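PDB 3A0D: Mannose/sialic acid-binding lectin from Polygonatum cyrtonema, which binds mannose, here as the monomannoside methyl alpha-D-mannopyranoside, and probably sialic acid, through a bulb-type lectin domain. Local coordinates for the methyl alpha-D-mannopyranoside site. Residues are numbered along the deposited sequence; one frame, centred on the assembly and turned at random. Chains: chain A/B, Mannose/sialic acid-binding lectin.

The methyl alpha-D-mannopyranoside site. Residues chain A 90, 92, 94, 96, 98; chain B 6, 84, 101, 104, 109. With MMA (methyl alpha-D-mannopyranoside), chain C.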
loop_
_atom_site.group_PDB
_atom_site.type_symbol
_atom_site.label_atom_id
_atom_site.label_comp_id
_atom_site.label_asym_id
_atom_site.label_seq_id
_atom_site.Cartn_x
_atom_site.Cartn_y
_atom_site.Cartn_z
ATOM N N GLN A 90 6.136 4.189 1.375
ATOM C CA GLN A 90 6.935 3.008 1.672
ATOM C C GLN A 90 7.988 3.160 2.759
ATOM O O GLN A 90 8.423 4.269 3.080
ATOM C CB GLN A 90 7.590 2.519 0.379
ATOM C CG GLN A 90 6.574 2.200 -0.712
ATOM C CD GLN A 90 7.203 1.661 -1.986
ATOM O OE1 GLN A 90 6.528 1.019 -2.790
ATOM N NE2 GLN A 90 8.492 1.928 -2.182
ATOM N N ASP A 92 10.890 2.488 2.469
ATOM C CA ASP A 92 12.127 2.959 1.854
ATOM C C ASP A 92 12.001 4.465 1.615
ATOM O O ASP A 92 12.864 5.088 0.999
ATOM C CB ASP A 92 12.429 2.198 0.547
ATOM C CG ASP A 92 11.513 2.586 -0.609
ATOM O OD1 ASP A 92 10.458 3.209 -0.381
ATOM O OD2 ASP A 92 11.857 2.245 -1.763
ATOM N N ASN A 94 9.926 6.103 -0.268
ATOM C CA ASN A 94 9.419 6.529 -1.563
ATOM C C ASN A 94 7.894 6.535 -1.444
ATOM O O ASN A 94 7.335 5.783 -0.645
ATOM C CB ASN A 94 9.863 5.551 -2.655
ATOM C CG ASN A 94 9.877 6.183 -4.039
ATOM O OD1 ASN A 94 9.546 7.355 -4.201
ATOM N ND2 ASN A 94 10.266 5.404 -5.044
ATOM N N VAL A 96 4.622 6.026 -3.748
ATOM C CA VAL A 96 4.297 5.489 -5.060
ATOM C C VAL A 96 2.844 5.138 -5.343
ATOM O O VAL A 96 2.117 4.685 -4.466
ATOM C CB VAL A 96 5.131 4.206 -5.296
ATOM C CG1 VAL A 96 5.022 3.752 -6.749
ATOM C CG2 VAL A 96 6.575 4.449 -4.888
ATOM N N TYR A 98 0.556 2.658 -7.469
ATOM C CA TYR A 98 0.623 1.381 -8.180
ATOM C C TYR A 98 -0.746 1.013 -8.726
ATOM O O TYR A 98 -1.767 1.349 -8.135
ATOM C CB TYR A 98 1.062 0.240 -7.262
ATOM C CG TYR A 98 2.472 0.311 -6.743
ATOM C CD1 TYR A 98 2.755 0.930 -5.525
ATOM C CD2 TYR A 98 3.515 -0.311 -7.427
ATOM C CE1 TYR A 98 4.042 0.918 -4.998
ATOM C CE2 TYR A 98 4.806 -0.327 -6.907
ATOM C CZ TYR A 98 5.060 0.287 -5.691
ATOM O OH TYR A 98 6.332 0.267 -5.167
ATOM N N SER B 6 7.415 -5.026 -3.578
ATOM C CA SER B 6 8.368 -5.915 -4.223
ATOM C C SER B 6 9.713 -5.200 -4.199
ATOM O O SER B 6 9.772 -3.970 -4.260
ATOM C CB SER B 6 7.952 -6.188 -5.672
ATOM O OG SER B 6 8.006 -5.003 -6.451
ATOM N N HIS B 84 7.791 -2.989 -10.617
ATOM C CA HIS B 84 7.662 -2.987 -9.162
ATOM C C HIS B 84 6.187 -3.054 -8.795
ATOM O O HIS B 84 5.340 -2.455 -9.461
ATOM C CB HIS B 84 8.301 -1.741 -8.542
ATOM C CG HIS B 84 9.793 -1.813 -8.451
ATOM N ND1 HIS B 84 10.623 -1.325 -9.436
ATOM C CD2 HIS B 84 10.602 -2.372 -7.519
ATOM C CE1 HIS B 84 11.879 -1.581 -9.116
ATOM N NE2 HIS B 84 11.895 -2.217 -7.958
ATOM N N VAL B 101 4.249 0.357 -11.612
ATOM C CA VAL B 101 4.369 1.729 -11.137
ATOM C C VAL B 101 3.711 2.720 -12.089
ATOM O O VAL B 101 3.944 2.690 -13.297
ATOM C CB VAL B 101 5.848 2.137 -10.959
ATOM C CG1 VAL B 101 5.938 3.606 -10.579
ATOM C CG2 VAL B 101 6.504 1.279 -9.889
ATOM N N ALA B 104 5.761 8.118 -9.041
ATOM C CA ALA B 104 6.554 8.066 -7.815
ATOM C C ALA B 104 7.156 9.438 -7.527
ATOM O O ALA B 104 7.477 10.188 -8.445
ATOM C CB ALA B 104 7.660 7.028 -7.946
ATOM N N PRO B 109 14.382 5.101 -2.775
ATOM C CA PRO B 109 14.890 4.622 -1.487
ATOM C C PRO B 109 15.882 5.574 -0.826
ATOM O O PRO B 109 16.783 6.110 -1.474
ATOM C CB PRO B 109 15.515 3.275 -1.843
ATOM C CG PRO B 109 15.977 3.485 -3.245
ATOM C CD PRO B 109 14.807 4.205 -3.865
HETATM C C1 MMA C . 12.175 2.340 -6.346
HETATM C C2 MMA C . 11.479 1.642 -5.145
HETATM C C3 MMA C . 10.271 0.840 -5.671
HETATM C C4 MMA C . 9.305 1.817 -6.359
HETATM C C5 MMA C . 10.046 2.515 -7.516
HETATM C C6 MMA C . 9.092 3.515 -8.188
HETATM C C7 MMA C . 13.337 2.007 -8.374
HETATM O O1 MMA C . 12.669 1.345 -7.278
HETATM O O2 MMA C . 11.010 2.639 -4.219
HETATM O O3 MMA C . 9.608 0.196 -4.576
HETATM O O4 MMA C . 8.182 1.096 -6.869
HETATM O O5 MMA C . 11.209 3.238 -7.006
HETATM O O6 MMA C . 9.758 4.183 -9.259
HETATM O O HOH W 1 8.060 -2.009 -5.118
HETATM O O HOH W 2 11.130 6.434 -7.870
HETATM O O HOH W 3 11.426 -1.922 -3.548
#
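The QxDxNxVxY mannose-binding motif of bulb-type (monocot mannose-binding) lectins forms this site, A:Gln90 to A:Tyr98, with chain B completing the wall. The axial 2-hydroxyl is gripped firmly, which suggests a main determinant of mannose recognition: MMA O2 donates to A:Asp92 OD2 at 2.6 Å, on the carboxylate's syn lone pair, and accepts from A:Asn94 ND2 at 3.0 Å, nearly straight (171° at H) and in the amide plane. The extended A:Gln90 side chain points its amide tip at the sugar, NE2 donating to the 3-hydroxyl MMA O3 at 3.2 Å.

That amide is fixed from both ends. A:Tyr98 OH donates to A:Gln90 OE1 in the carbonyl plane, and A:Gln90 NE2 also reaches A:Asp92 OD1 at 3.0 Å. A:Asp92 OD1 additionally accepts A:Asn94 N, the two donors coming from opposite carboxylate faces. The crowded chi1 (73°) brings the carboxylate to the sugar; chi2 (-16°) turns OD2 to MMA O2. A:Tyr98 OH meets the 4-hydroxyl MMA O4 at 2.6 Å, tip to tip; water 1 joins this phenol to MMA O3 and B:Ser6 O.

The B:His84 imidazole turns one face to the sugar, CD2 3.7 Å from MMA C3, with the glycosidic MMA O1 over that face toward the rim. B:Val101 CG2 and B:Ala104 CB each lie 3.8 Å from MMA C6.

The motif runs from the loop after strand 86-89 into strand 95-98; chain B strand 101-104 lies roughly antiparallel beside it, A:Val96 and B:Val101 side chains crossing near-perpendicularly, so the pocket spans both chains.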